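Local coordinates for beta-N-acetylhexosaminidase (Thermotoga neapolitana, PDB 5C0Q), which probably hydrolyses terminal non-reducing N-acetyl-D-hexosamine residues from N-acetyl-beta-D-hexosaminides, and binds zinc, at the interface of chains A and B. Numbering follows the deposited sequence. Chains: chain A/B, Beta-N-acetylhexosaminidase.

Contact 1: the interface of chains A and B. Residues chain A 431, 433-434, 448; chain B 82-83, 86, 119, 129.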
loop_
_atom_site.group_PDB
_atom_site.type_symbol
_atom_site.label_atom_id
_atom_site.label_comp_id
_atom_site.label_asym_id
_atom_site.label_seq_id
_atom_site.Cartn_x
_atom_site.Cartn_y
_atom_site.Cartn_z
ATOM N N ARG A 431 6.620 -21.726 -11.809
ATOM C CA ARG A 431 6.001 -22.139 -10.550
ATOM C C ARG A 431 6.719 -23.237 -9.818
ATOM O O ARG A 431 7.313 -23.009 -8.791
ATOM C CB ARG A 431 4.589 -22.607 -10.761
ATOM C CG ARG A 431 3.666 -21.554 -11.053
ATOM C CD ARG A 431 2.377 -21.826 -10.418
ATOM N NE ARG A 431 2.494 -22.002 -9.000
ATOM C CZ ARG A 431 1.430 -22.119 -8.224
ATOM N NH1 ARG A 431 0.234 -22.082 -8.782
ATOM N NH2 ARG A 431 1.553 -22.285 -6.913
ATOM N N PRO A 433 9.627 -25.483 -9.510
ATOM C CA PRO A 433 10.968 -25.564 -10.080
ATOM C C PRO A 433 11.468 -26.996 -10.235
ATOM O O PRO A 433 12.540 -27.192 -10.787
ATOM C CB PRO A 433 11.816 -24.787 -9.075
ATOM C CG PRO A 433 11.110 -24.980 -7.801
ATOM C CD PRO A 433 9.645 -25.015 -8.123
ATOM N N PHE A 434 10.700 -27.968 -9.754
ATOM C CA PHE A 434 11.049 -29.370 -9.926
ATOM C C PHE A 434 10.888 -29.771 -11.372
ATOM O O PHE A 434 11.679 -30.561 -11.877
ATOM C CB PHE A 434 10.200 -30.267 -9.032
ATOM C CG PHE A 434 10.579 -30.202 -7.588
ATOM C CD1 PHE A 434 11.909 -30.190 -7.217
ATOM C CD2 PHE A 434 9.616 -30.105 -6.606
ATOM C CE1 PHE A 434 12.261 -30.120 -5.902
ATOM C CE2 PHE A 434 9.972 -30.020 -5.288
ATOM C CZ PHE A 434 11.291 -30.033 -4.937
ATOM N N HIS A 448 11.527 -19.045 -9.764
ATOM C CA HIS A 448 11.117 -19.332 -8.401
ATOM C C HIS A 448 9.986 -18.454 -7.964
ATOM O O HIS A 448 9.708 -18.373 -6.787
ATOM C CB HIS A 448 12.280 -19.180 -7.430
ATOM C CG HIS A 448 13.446 -20.067 -7.742
ATOM N ND1 HIS A 448 14.590 -19.605 -8.351
ATOM C CD2 HIS A 448 13.654 -21.383 -7.505
ATOM C CE1 HIS A 448 15.451 -20.596 -8.477
ATOM N NE2 HIS A 448 14.907 -21.684 -7.974
ATOM N N LEU B 82 9.928 -19.066 -1.702
ATOM C CA LEU B 82 10.719 -19.950 -2.525
ATOM C C LEU B 82 11.840 -19.172 -3.157
ATOM O O LEU B 82 12.965 -19.620 -3.176
ATOM C CB LEU B 82 9.892 -20.661 -3.587
ATOM C CG LEU B 82 10.750 -21.703 -4.309
ATOM C CD1 LEU B 82 10.924 -22.919 -3.461
ATOM C CD2 LEU B 82 10.137 -22.113 -5.611
ATOM N N ALA B 83 11.554 -17.985 -3.648
ATOM C CA ALA B 83 12.614 -17.147 -4.178
ATOM C C ALA B 83 13.544 -16.636 -3.094
ATOM O O ALA B 83 14.740 -16.572 -3.289
ATOM C CB ALA B 83 12.020 -15.988 -4.975
ATOM N N LYS B 86 16.327 -18.992 -2.050
ATOM C CA LYS B 86 17.490 -19.081 -2.912
ATOM C C LYS B 86 18.521 -18.029 -2.603
ATOM O O LYS B 86 19.612 -18.102 -3.091
ATOM C CB LYS B 86 17.089 -18.973 -4.391
ATOM C CG LYS B 86 16.362 -20.204 -4.943
ATOM C CD LYS B 86 17.335 -21.393 -4.989
ATOM C CE LYS B 86 16.745 -22.670 -5.613
ATOM N NZ LYS B 86 17.218 -23.006 -7.011
ATOM N N LEU B 119 9.552 -27.714 1.611
ATOM C CA LEU B 119 9.091 -28.058 0.296
ATOM C C LEU B 119 9.436 -29.530 0.016
ATOM O O LEU B 119 10.583 -29.929 0.174
ATOM C CB LEU B 119 9.735 -27.157 -0.743
ATOM C CG LEU B 119 9.383 -27.440 -2.196
ATOM C CD1 LEU B 119 7.937 -27.110 -2.468
ATOM C CD2 LEU B 119 10.322 -26.707 -3.111
ATOM N N LEU B 129 4.829 -22.084 -3.718
ATOM C CA LEU B 129 5.784 -21.020 -3.598
ATOM C C LEU B 129 5.923 -20.511 -2.153
ATOM O O LEU B 129 6.793 -19.714 -1.856
ATOM C CB LEU B 129 5.341 -19.912 -4.543
ATOM C CG LEU B 129 5.533 -20.171 -6.033
ATOM C CD1 LEU B 129 5.138 -18.993 -6.818
ATOM C CD2 LEU B 129 6.958 -20.470 -6.341
#
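A:His448 and B:Lys86 meet at the polar end of this patch between the chains. Both residues are zinc ligands of one site of this protein, which also includes Glu334, so a zinc ion may bridge the two chains here. The imidazole nitrogen NE2 of A:His448 lies 2.8 Å from the amine NZ of B:Lys86, a closeness compatible with both nitrogens facing a shared metal, though the distance alone does not prove it.

The same pair also packs. The two side chains cross at about a right angle, and B:Lys86 CG stands over the middle of one imidazole face, 3.7 Å from the ring centroid, in a CH-pi contact. Bends in the lysine chain at chi2 (-68°) and chi4 (105°) carry the amine round to the NE2 end of the ring. Replacing A:His448 by an alanine would probably leave B:Lys86 CG without the ring it packs on and take a ligand from the zinc site.

Apolar contacts come next. A:His448 CB rests 3.8 Å from B:Ala83 CA, on helix 81-85. From that helix B:Leu82 sends its CD2 methyl tip to tip against the pyrrolidine of A:Pro433, reaching CG at 3.7 Å. A:Phe434, poorly ordered, and B:Leu119 approach from opposite directions, with ring CZ 3.9 Å from the methyl CD2.

Backbone oxygens border the last methyl: B:Leu129 CD2 is 3.5 Å from the carbonyl O of A:His448 and equally near that of A:Arg431.

Contact 2: the interface of chains A and B. Residues chain A 67-68, 70, 77-79; chain B 42, 362, 451.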
loop_
_atom_site.group_PDB
_atom_site.type_symbol
_atom_site.label_atom_id
_atom_site.label_comp_id
_atom_site.label_asym_id
_atom_site.label_seq_id
_atom_site.Cartn_x
_atom_site.Cartn_y
_atom_site.Cartn_z
ATOM N N GLY A 67 -5.807 12.843 -0.450
ATOM C CA GLY A 67 -6.993 13.404 -1.048
ATOM C C GLY A 67 -6.980 13.346 -2.549
ATOM O O GLY A 67 -6.771 12.300 -3.128
ATOM N N GLN A 68 -7.150 14.495 -3.178
ATOM C CA GLN A 68 -7.353 14.523 -4.602
ATOM C C GLN A 68 -6.129 14.039 -5.341
ATOM O O GLN A 68 -6.239 13.325 -6.310
ATOM C CB GLN A 68 -7.704 15.928 -5.059
ATOM C CG GLN A 68 -8.281 15.970 -6.420
ATOM C CD GLN A 68 -8.629 17.366 -6.848
ATOM O OE1 GLN A 68 -8.983 18.220 -6.028
ATOM N NE2 GLN A 68 -8.593 17.597 -8.155
ATOM N N GLU A 70 -3.331 11.518 -5.171
ATOM C CA GLU A 70 -2.738 10.344 -4.555
ATOM C C GLU A 70 -2.032 9.461 -5.565
ATOM O O GLU A 70 -2.577 9.115 -6.591
ATOM C CB GLU A 70 -3.795 9.572 -3.781
ATOM C CG GLU A 70 -4.104 10.247 -2.494
ATOM C CD GLU A 70 -5.204 9.618 -1.698
ATOM O OE1 GLU A 70 -6.046 8.892 -2.243
ATOM O OE2 GLU A 70 -5.239 9.879 -0.495
ATOM N N SER A 77 -5.750 5.914 1.591
ATOM C CA SER A 77 -6.364 7.076 0.997
ATOM C C SER A 77 -7.007 7.991 2.060
ATOM O O SER A 77 -7.623 7.519 3.007
ATOM C CB SER A 77 -7.388 6.612 -0.040
ATOM O OG SER A 77 -7.963 7.679 -0.722
ATOM N N PHE A 78 -6.876 9.297 1.849
ATOM C CA PHE A 78 -7.239 10.329 2.812
ATOM C C PHE A 78 -8.280 11.232 2.172
ATOM O O PHE A 78 -8.219 11.484 0.984
ATOM C CB PHE A 78 -5.984 11.115 3.203
ATOM C CG PHE A 78 -6.132 11.964 4.436
ATOM C CD1 PHE A 78 -6.475 11.387 5.640
ATOM C CD2 PHE A 78 -5.899 13.331 4.384
ATOM C CE1 PHE A 78 -6.597 12.141 6.742
ATOM C CE2 PHE A 78 -6.054 14.103 5.494
ATOM C CZ PHE A 78 -6.394 13.522 6.673
ATOM N N PRO A 79 -9.293 11.650 2.926
ATOM C CA PRO A 79 -10.285 12.575 2.368
ATOM C C PRO A 79 -9.646 13.826 1.769
ATOM O O PRO A 79 -10.139 14.326 0.783
ATOM C CB PRO A 79 -11.163 12.920 3.564
ATOM C CG PRO A 79 -11.074 11.811 4.435
ATOM C CD PRO A 79 -9.673 11.224 4.279
ATOM N N GLU B 42 -11.406 -0.300 1.138
ATOM C CA GLU B 42 -10.627 0.515 2.037
ATOM C C GLU B 42 -11.478 1.272 3.056
ATOM O O GLU B 42 -11.086 1.386 4.219
ATOM C CB GLU B 42 -9.778 1.465 1.262
ATOM C CG GLU B 42 -8.888 2.271 2.148
ATOM C CD GLU B 42 -7.777 2.872 1.389
ATOM O OE1 GLU B 42 -8.052 3.810 0.647
ATOM O OE2 GLU B 42 -6.647 2.405 1.489
ATOM N N THR B 362 -8.158 11.323 -10.125
ATOM C CA THR B 362 -8.704 10.050 -9.665
ATOM C C THR B 362 -10.169 10.170 -9.315
ATOM O O THR B 362 -10.857 9.178 -9.150
ATOM C CB THR B 362 -7.982 9.518 -8.412
ATOM O OG1 THR B 362 -8.075 10.473 -7.342
ATOM C CG2 THR B 362 -6.532 9.180 -8.724
ATOM N N LYS B 451 -14.168 10.969 -1.352
ATOM C CA LYS B 451 -13.657 9.653 -1.046
ATOM C C LYS B 451 -14.708 8.707 -0.490
ATOM O O LYS B 451 -15.570 9.113 0.287
ATOM C CB LYS B 451 -12.502 9.746 -0.050
ATOM C CG LYS B 451 -11.335 10.524 -0.552
ATOM C CD LYS B 451 -10.744 9.939 -1.758
ATOM C CE LYS B 451 -9.432 10.563 -1.987
ATOM N NZ LYS B 451 -8.850 10.250 -3.287
#
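Two loop stretches of chain A, 67-70 and 77-79, meet three pieces of chain B: the start of helix 42-52, the loop residue B:Thr362 just ahead of helix 363-368, and B:Lys451 just ahead of helix 452-463.

B:Lys451 reaches between the two loops of chain A: its CE lies 3.3 Å from the backbone O of A:Phe78, while its amine NZ donates to the backbone O of A:Gly67 at 2.9 Å, from above the carbonyl plane (57° out of it). The same NZ forms a salt bridge with the carboxylate of A:Glu70, 3.3 Å from OE1, which is weak as a hydrogen bond. Its CG packs 3.7 Å from A:Pro79 CA.

A second shell within chain A holds that carboxylate. With chi1 at -176° the hydroxyl OG of A:Ser77 points away from its backbone N and toward A:Glu70, donating to OE1 at 2.7 Å. The amide N of A:Phe78 donates to OE2 at 2.9 Å. Both bonds use syn lone pairs, an arrangement that should restrain the group from rotating.

Beside it, the amide N of A:Ser77 donates across to B:Glu42 OE1 at 3.3 Å, meeting the carboxylate from above its plane. The poorly ordered B:Thr362 has OG1 3.5 Å from the backbone O of A:Gln68, too uncertain to interpret.

Within the fold, loops of the N-terminal glycosyl hydrolase 3 region of chain A thus face both regions of chain B: the N-terminal one through B:Glu42 and the C-terminal one through B:Lys451.

The centres of contact 1 and contact 2 lie about 38 Å apart and have no residue in common, yet both pair the C-terminal region of one chain with the N-terminal region of the other, in opposite chain order. Contact 1 takes its C-terminal part from chain A, contact 2 chiefly from chain B. The segments nearly adjoin in sequence: A:His448 of one and B:Lys451 of the other are three positions apart, as are A:Pro79 and B:Leu82. Two-fold symmetry repeats each contact, so each chain offers both surfaces to the other, as in a two-fold dimer, although the structure alone does not establish one in solution.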